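Long-range contacts in putative amidohydrolase (Unidentified, PDB 3FEQ), which is a zinc-containing member of the amidohydrolase superfamily and probably acts as a prolidase, cleaving dipeptides that end in proline: residues C[56-61]-C[351-356]; C[65-70]-C[321-326]; C[245-250]-C[267-272]. All coordinates share one frame; numbering follows the deposited sequence.

Contacts 2 and 3 lie in the amidohydrolase TIM barrel, and contact 1 where the small beta domain joins it. Contact 1 pairs 56-61 with 351-356, contact 2 pairs 65-70 with 321-326, and contact 3 pairs 245-250 with 267-272. Along the chain, each lies within the span of the one before. Contacts 1 and 2 both use strand 56-66, one near its start and one at its end. Their centres are about 19 Å apart. Contacts 2 and 3 have centres about 18 Å apart, yet they meet directly where H65 ND1 probably hydrogen-bonds E250 OE1. Strand 248-254 thus helps to hold a zinc ligand of contact 2. Contact 1 lies away from the metals.

Contact 1: residues C[56-61]-C[351-356]; sequences TVMPGF and SATTVA
T353 sets its methyl against M58 and P59, while A352 lies against F61. These pairs join strand 56-66, where it passes from the small beta domain into the amidohydrolase TIM barrel, to the chain leading into helix 354-359. The side chains of M58 and T353 cross at about a right angle. They meet tip to tip, with M58 CE 4.2 Å from T353 CG2. The M58 chain is bent at its last torsion (chi3 -60°), which turns its methyl group away from the line of the chain. T353 CG2 also lies 4.3 Å from P59 CB, so one methyl serves two neighbours. This branch is anti to the carbonyl carbon of T353. The other branch of T353, OG1, hydrogen-bonds L349 O in the preceding helix 345-351, and so a polar atom in a buried place has a partner.

At F61 the touch is made close to the backbone. F61 CA is 3.7 Å from A352 O, and F61 CB and A352 CB form a looser apolar pair. The ring itself is held by others: F336 and F102 both meet it edge to face. A352 also touches F336. No hydrogen bond crosses between 56-61 and 351-356; they touch lightly, mainly through methyl groups and the A352 carbonyl. Within 56-61, M58 SD sits in the plane of the F61 ring, 3.7 Å from F61 CE1 at its edge.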
loop_
_atom_site.group_PDB
_atom_site.type_symbol
_atom_site.label_atom_id
_atom_site.label_comp_id
_atom_site.label_asym_id
_atom_site.label_seq_id
_atom_site.Cartn_x
_atom_site.Cartn_y
_atom_site.Cartn_z
ATOM N N THR C 56 7.514 39.983 48.456
ATOM C CA THR C 56 8.638 39.253 47.898
ATOM C C THR C 56 8.538 39.163 46.390
ATOM O O THR C 56 7.557 38.671 45.857
ATOM C CB THR C 56 8.723 37.851 48.477
ATOM O OG1 THR C 56 8.930 37.942 49.889
ATOM C CG2 THR C 56 9.878 37.090 47.853
ATOM N N VAL C 57 9.552 39.663 45.702
ATOM C CA VAL C 57 9.624 39.508 44.255
ATOM C C VAL C 57 10.694 38.481 43.882
ATOM O O VAL C 57 11.864 38.626 44.246
ATOM C CB VAL C 57 9.820 40.872 43.522
ATOM C CG1 VAL C 57 10.651 41.818 44.347
ATOM C CG2 VAL C 57 10.423 40.683 42.140
ATOM N N MET C 58 10.261 37.402 43.233
ATOM C CA MET C 58 11.160 36.309 42.859
ATOM C C MET C 58 11.016 35.942 41.383
ATOM O O MET C 58 10.110 36.426 40.718
ATOM C CB MET C 58 10.959 35.091 43.770
ATOM C CG MET C 58 9.569 34.488 43.779
ATOM S SD MET C 58 9.517 33.073 44.902
ATOM C CE MET C 58 10.737 31.986 44.170
ATOM N N PRO C 59 11.928 35.112 40.852
ATOM C CA PRO C 59 11.724 34.691 39.468
ATOM C C PRO C 59 10.441 33.883 39.338
ATOM O O PRO C 59 10.009 33.236 40.298
ATOM C CB PRO C 59 12.938 33.794 39.177
ATOM C CG PRO C 59 13.913 34.081 40.243
ATOM C CD PRO C 59 13.137 34.508 41.442
ATOM N N GLY C 60 9.820 33.953 38.168
ATOM C CA GLY C 60 8.635 33.164 37.889
ATOM C C GLY C 60 8.985 31.693 37.878
ATOM O O GLY C 60 10.111 31.325 37.532
ATOM N N PHE C 61 8.027 30.855 38.263
ATOM C CA PHE C 61 8.301 29.449 38.468
ATOM C C PHE C 61 8.340 28.683 37.155
ATOM O O PHE C 61 7.624 29.008 36.209
ATOM C CB PHE C 61 7.263 28.816 39.373
ATOM C CG PHE C 61 6.973 29.593 40.612
ATOM C CD1 PHE C 61 7.993 30.164 41.357
ATOM C CD2 PHE C 61 5.672 29.681 41.084
ATOM C CE1 PHE C 61 7.710 30.857 42.519
ATOM C CE2 PHE C 61 5.385 30.363 42.242
ATOM C CZ PHE C 61 6.407 30.960 42.962
ATOM N N SER C 351 14.258 24.281 43.203
ATOM C CA SER C 351 13.878 23.256 42.242
ATOM C C SER C 351 13.054 23.839 41.106
ATOM O O SER C 351 13.156 23.387 39.965
ATOM C CB SER C 351 13.106 22.136 42.932
ATOM O OG SER C 351 13.999 21.260 43.597
ATOM N N ALA C 352 12.265 24.859 41.430
ATOM C CA ALA C 352 11.371 25.502 40.478
ATOM C C ALA C 352 11.988 26.735 39.841
ATOM O O ALA C 352 11.324 27.431 39.077
ATOM C CB ALA C 352 10.052 25.859 41.152
ATOM N N THR C 353 13.247 27.019 40.158
ATOM C CA THR C 353 13.885 28.228 39.661
ATOM C C THR C 353 15.257 27.930 39.098
ATOM O O THR C 353 15.395 27.679 37.896
ATOM C CB THR C 353 14.012 29.310 40.744
ATOM O OG1 THR C 353 14.603 28.737 41.911
ATOM C CG2 THR C 353 12.650 29.904 41.100
ATOM N N THR C 354 16.271 27.960 39.955
ATOM C CA THR C 354 17.650 27.927 39.479
ATOM C C THR C 354 17.957 26.573 38.866
ATOM O O THR C 354 18.529 26.498 37.781
ATOM C CB THR C 354 18.677 28.286 40.581
ATOM O OG1 THR C 354 18.328 27.625 41.801
ATOM C CG2 THR C 354 18.701 29.796 40.833
ATOM N N VAL C 355 17.501 25.513 39.526
ATOM C CA VAL C 355 17.713 24.154 39.031
ATOM C C VAL C 355 16.917 23.878 37.771
ATOM O O VAL C 355 17.431 23.310 36.810
ATOM C CB VAL C 355 17.346 23.109 40.084
ATOM C CG1 VAL C 355 17.712 21.723 39.591
ATOM C CG2 VAL C 355 18.062 23.415 41.391
ATOM N N ALA C 356 15.650 24.278 37.791
ATOM C CA ALA C 356 14.777 24.121 36.643
ATOM C C ALA C 356 15.352 24.810 35.407
ATOM O O ALA C 356 15.417 24.208 34.340
ATOM C CB ALA C 356 13.396 24.657 36.960
#

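Contact 2: residues C[65-70]-C[321-326]; sequences HVHVLA and GSDLLG. With ZN (zinc ion), chain U.
G321 runs beside H65, with its CA facing the histidine CB. Next, S322 N gives a weak hydrogen bond of 3.3 Å to H65 O. Its hydroxyl bonds D63 OD2, and V66 CG1 packs near it. D323 N donates to the same H65 O at 2.9 Å, so two successive N-H groups meet one carbonyl.

The side chain of D323 then reaches the metal. Its CG is anti to the backbone N (chi1 -162°), and the carboxylate lies alongside both histidines, pointing the same way. D323 OD1 is 2.7 Å from the zinc ion. H65 NE2 binds the metal at 2.5 Å and H67 NE2 at 2.2 Å. The carboxylate plane is 89° from the H65 ring and 53° from the H67 ring. The two histidines form the HxH motif of the amidohydrolase superfamily, and this is one half of a two-zinc site. H231 and H251 bind the second ion. H67 ND1 bonds G109 O, and the H65 ring has its partner, E250, on strand 248-254; this helps set how each ring is turned.

Further along, L325 CD2 packs 4.0 Å from A70 CB. G326 N closes the contact with a hydrogen bond of 3.0 Å to A70 O.

The two segments lie at the C-terminal ends of the barrel strands. The zinc ligands face inward, while V66 and L324 face the surrounding helices. V66 pairs by its backbone with R106 of strand 102-107 and packs on M97 of helix 90-99, while S322 and L324 rest on helix 274-282.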
loop_
_atom_site.group_PDB
_atom_site.type_symbol
_atom_site.label_atom_id
_atom_site.label_comp_id
_atom_site.label_asym_id
_atom_site.label_seq_id
_atom_site.Cartn_x
_atom_site.Cartn_y
_atom_site.Cartn_z
ATOM N N HIS C 65 7.775 19.105 34.540
ATOM C CA HIS C 65 6.969 17.992 34.043
ATOM C C HIS C 65 5.469 18.305 34.113
ATOM O O HIS C 65 4.837 18.113 35.142
ATOM C CB HIS C 65 7.306 16.713 34.823
ATOM C CG HIS C 65 6.922 15.444 34.126
ATOM N ND1 HIS C 65 7.850 14.556 33.625
ATOM C CD2 HIS C 65 5.707 14.901 33.871
ATOM C CE1 HIS C 65 7.220 13.524 33.084
ATOM N NE2 HIS C 65 5.918 13.712 33.216
ATOM N N VAL C 66 4.905 18.793 33.013
ATOM C CA VAL C 66 3.445 18.898 32.875
ATOM C C VAL C 66 2.935 18.185 31.624
ATOM O O VAL C 66 3.698 17.931 30.695
ATOM C CB VAL C 66 2.982 20.359 32.791
ATOM C CG1 VAL C 66 3.273 21.089 34.076
ATOM C CG2 VAL C 66 3.637 21.042 31.636
ATOM N N HIS C 67 1.646 17.858 31.614
ATOM C CA HIS C 67 0.944 17.535 30.380
ATOM C C HIS C 67 -0.191 18.529 30.232
ATOM O O HIS C 67 -1.294 18.327 30.736
ATOM C CB HIS C 67 0.428 16.092 30.370
ATOM C CG HIS C 67 1.495 15.065 30.582
ATOM N ND1 HIS C 67 2.170 14.465 29.543
ATOM C CD2 HIS C 67 2.031 14.560 31.719
ATOM C CE1 HIS C 67 3.078 13.637 30.028
ATOM N NE2 HIS C 67 3.017 13.679 31.347
ATOM N N VAL C 68 0.124 19.639 29.581
ATOM C CA VAL C 68 -0.812 20.723 29.348
ATOM C C VAL C 68 -2.074 20.260 28.658
ATOM O O VAL C 68 -3.136 20.805 28.898
ATOM C CB VAL C 68 -0.170 21.748 28.452
ATOM C CG1 VAL C 68 -1.199 22.749 27.975
ATOM C CG2 VAL C 68 0.997 22.405 29.168
ATOM N N LEU C 69 -1.952 19.260 27.791
ATOM C CA LEU C 69 -3.097 18.766 27.034
ATOM C C LEU C 69 -3.906 17.658 27.722
ATOM O O LEU C 69 -4.983 17.273 27.250
ATOM C CB LEU C 69 -2.639 18.322 25.659
ATOM C CG LEU C 69 -2.566 19.522 24.729
ATOM C CD1 LEU C 69 -1.439 19.341 23.778
ATOM C CD2 LEU C 69 -3.891 19.702 23.976
ATOM N N ALA C 70 -3.401 17.172 28.852
ATOM C CA ALA C 70 -4.089 16.144 29.627
ATOM C C ALA C 70 -5.331 16.703 30.317
ATOM O O ALA C 70 -5.336 16.938 31.530
ATOM C CB ALA C 70 -3.143 15.533 30.643
ATOM N N GLY C 321 8.553 19.128 39.445
ATOM C CA GLY C 321 7.550 18.616 38.504
ATOM C C GLY C 321 6.244 18.251 39.178
ATOM O O GLY C 321 6.226 17.897 40.348
ATOM N N SER C 322 5.146 18.303 38.437
ATOM C CA SER C 322 3.857 17.941 39.013
ATOM C C SER C 322 3.170 16.739 38.360
ATOM O O SER C 322 2.756 15.808 39.062
ATOM C CB SER C 322 2.937 19.146 39.040
ATOM O OG SER C 322 3.240 20.005 37.964
ATOM N N ASP C 323 3.040 16.774 37.031
ATOM C CA ASP C 323 2.512 15.658 36.240
ATOM C C ASP C 323 1.056 15.374 36.582
ATOM O O ASP C 323 0.634 14.229 36.618
ATOM C CB ASP C 323 3.366 14.397 36.443
ATOM C CG ASP C 323 3.154 13.339 35.359
ATOM O OD1 ASP C 323 3.085 13.686 34.160
ATOM O OD2 ASP C 323 3.116 12.142 35.711
ATOM N N LEU C 324 0.282 16.417 36.833
ATOM C CA LEU C 324 -1.123 16.220 37.172
ATOM C C LEU C 324 -2.010 16.065 35.935
ATOM O O LEU C 324 -1.745 16.653 34.890
ATOM C CB LEU C 324 -1.620 17.354 38.066
ATOM C CG LEU C 324 -0.908 17.455 39.415
ATOM C CD1 LEU C 324 -0.937 18.876 39.913
ATOM C CD2 LEU C 324 -1.504 16.490 40.446
ATOM N N LEU C 325 -3.068 15.268 36.060
ATOM C CA LEU C 325 -3.981 15.018 34.945
ATOM C C LEU C 325 -5.361 15.523 35.278
ATOM O O LEU C 325 -5.784 15.460 36.432
ATOM C CB LEU C 325 -4.057 13.525 34.621
ATOM C CG LEU C 325 -2.725 12.774 34.633
ATOM C CD1 LEU C 325 -2.969 11.294 34.464
ATOM C CD2 LEU C 325 -1.725 13.318 33.592
ATOM N N GLY C 326 -6.057 16.028 34.264
ATOM C CA GLY C 326 -7.462 16.376 34.391
ATOM C C GLY C 326 -7.719 17.453 35.423
ATOM O O GLY C 326 -6.969 18.419 35.532
HETATM ZN ZN ZN U . 4.239 12.051 32.274
#

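Contact 3: residues C[245-250]-C[267-272]; sequences GVRTIE and GAFVVP
R247 and F269 lead this contact, which joins the two parallel strands of a beta-alpha-beta unit: strand 248-254, helix 257-266 and strand 269-271. The two side chains lie side by side and point the same way. R247 CG is anti to the backbone N (chi1 -173°), and the extended chain brings the guanidinium to the phenyl ring. F269 CE2 comes over a guanidinium face, 3.8 Å from R247 NH2, with the planes 54° apart.

Three backbone bonds tie the strands. F269 N donates to R247 O at 2.8 Å. I249 N donates to F269 O at 3.0 Å. V271 N reaches I249 O at 2.8 Å. T248, E250, F269 and V271 share one sheet face, where V271 CB lies 3.8 Å from E250 OE1. I249 and V270 take the other face and pack on M263 of the connecting helix.

Residues outside the two segments hold the polar ends. R247 NH2 and NH1 bond E358 O and I359 O at the end of helix 354-359, a place where a positive charge would probably be welcome. Y227 adds a cation-pi contact to R247. E250 OE2 makes a salt bridge with R106 NH2, and E250 is a second-shell residue of the metal site, behind H65. Within its own segment, T248 OG1 donates to E250 OE2 at 2.8 Å.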
loop_
_atom_site.group_PDB
_atom_site.type_symbol
_atom_site.label_atom_id
_atom_site.label_comp_id
_atom_site.label_asym_id
_atom_site.label_seq_id
_atom_site.Cartn_x
_atom_site.Cartn_y
_atom_site.Cartn_z
ATOM N N GLY C 245 22.901 7.711 28.343
ATOM C CA GLY C 245 23.176 9.134 28.195
ATOM C C GLY C 245 21.978 10.067 28.278
ATOM O O GLY C 245 22.039 11.186 27.776
ATOM N N VAL C 246 20.893 9.633 28.912
ATOM C CA VAL C 246 19.752 10.523 29.104
ATOM C C VAL C 246 20.077 11.536 30.188
ATOM O O VAL C 246 20.787 11.227 31.133
ATOM C CB VAL C 246 18.462 9.766 29.445
ATOM C CG1 VAL C 246 18.300 8.574 28.522
ATOM C CG2 VAL C 246 18.446 9.345 30.897
ATOM N N ARG C 247 19.613 12.766 30.011
ATOM C CA ARG C 247 20.054 13.866 30.848
ATOM C C ARG C 247 19.167 14.056 32.081
ATOM O O ARG C 247 19.664 14.356 33.165
ATOM C CB ARG C 247 20.126 15.151 30.031
ATOM C CG ARG C 247 20.731 16.334 30.775
ATOM C CD ARG C 247 21.105 17.451 29.821
ATOM N NE ARG C 247 21.295 18.711 30.522
ATOM C CZ ARG C 247 20.333 19.600 30.714
ATOM N NH1 ARG C 247 19.110 19.364 30.257
ATOM N NH2 ARG C 247 20.586 20.718 31.376
ATOM N N THR C 248 17.855 13.923 31.917
ATOM C CA THR C 248 16.965 14.050 33.055
ATOM C C THR C 248 16.087 12.824 33.192
ATOM O O THR C 248 15.730 12.184 32.210
ATOM C CB THR C 248 16.093 15.328 33.002
ATOM O OG1 THR C 248 14.871 15.054 32.311
ATOM C CG2 THR C 248 16.820 16.459 32.305
ATOM N N ILE C 249 15.775 12.481 34.433
ATOM C CA ILE C 249 14.991 11.297 34.739
ATOM C C ILE C 249 13.726 11.779 35.392
ATOM O O ILE C 249 13.776 12.647 36.256
ATOM C CB ILE C 249 15.733 10.410 35.735
ATOM C CG1 ILE C 249 16.955 9.776 35.071
ATOM C CG2 ILE C 249 14.805 9.359 36.313
ATOM C CD1 ILE C 249 16.627 8.705 34.038
ATOM N N GLU C 250 12.588 11.274 34.928
ATOM C CA GLU C 250 11.284 11.714 35.422
ATOM C C GLU C 250 10.772 10.755 36.482
ATOM O O GLU C 250 10.938 9.541 36.363
ATOM C CB GLU C 250 10.276 11.840 34.273
ATOM C CG GLU C 250 10.765 12.666 33.084
ATOM C CD GLU C 250 11.194 14.081 33.469
ATOM O OE1 GLU C 250 10.311 14.912 33.777
ATOM O OE2 GLU C 250 12.411 14.378 33.428
ATOM N N GLY C 267 26.077 13.561 35.807
ATOM C CA GLY C 267 25.557 14.922 35.737
ATOM C C GLY C 267 24.110 14.954 35.289
ATOM O O GLY C 267 23.643 15.939 34.712
ATOM N N ALA C 268 23.397 13.874 35.590
ATOM C CA ALA C 268 21.998 13.723 35.248
ATOM C C ALA C 268 21.069 14.296 36.319
ATOM O O ALA C 268 21.301 14.120 37.507
ATOM C CB ALA C 268 21.700 12.280 35.029
ATOM N N PHE C 269 19.986 14.933 35.889
ATOM C CA PHE C 269 19.022 15.529 36.801
ATOM C C PHE C 269 17.893 14.549 37.127
ATOM O O PHE C 269 17.771 13.502 36.499
ATOM C CB PHE C 269 18.447 16.804 36.181
ATOM C CG PHE C 269 19.487 17.828 35.809
ATOM C CD1 PHE C 269 19.591 19.014 36.516
ATOM C CD2 PHE C 269 20.364 17.605 34.747
ATOM C CE1 PHE C 269 20.567 19.939 36.190
ATOM C CE2 PHE C 269 21.342 18.542 34.413
ATOM C CZ PHE C 269 21.443 19.702 35.133
ATOM N N VAL C 270 17.083 14.882 38.130
ATOM C CA VAL C 270 15.831 14.158 38.413
ATOM C C VAL C 270 14.683 15.145 38.540
ATOM O O VAL C 270 14.872 16.261 39.006
ATOM C CB VAL C 270 15.886 13.400 39.752
ATOM C CG1 VAL C 270 14.780 12.366 39.828
ATOM C CG2 VAL C 270 17.207 12.733 39.922
ATOM N N VAL C 271 13.490 14.745 38.123
ATOM C CA VAL C 271 12.313 15.581 38.333
ATOM C C VAL C 271 11.261 14.708 38.974
ATOM O O VAL C 271 10.568 13.968 38.291
ATOM C CB VAL C 271 11.772 16.194 37.011
ATOM C CG1 VAL C 271 10.658 17.119 37.296
ATOM C CG2 VAL C 271 12.847 16.957 36.287
ATOM N N PRO C 272 11.240 14.674 40.310
ATOM C CA PRO C 272 10.185 13.955 41.026
ATOM C C PRO C 272 8.853 14.636 40.796
ATOM O O PRO C 272 8.819 15.829 40.520
ATOM C CB PRO C 272 10.599 14.107 42.485
ATOM C CG PRO C 272 12.100 14.341 42.434
ATOM C CD PRO C 272 12.277 15.195 41.220
#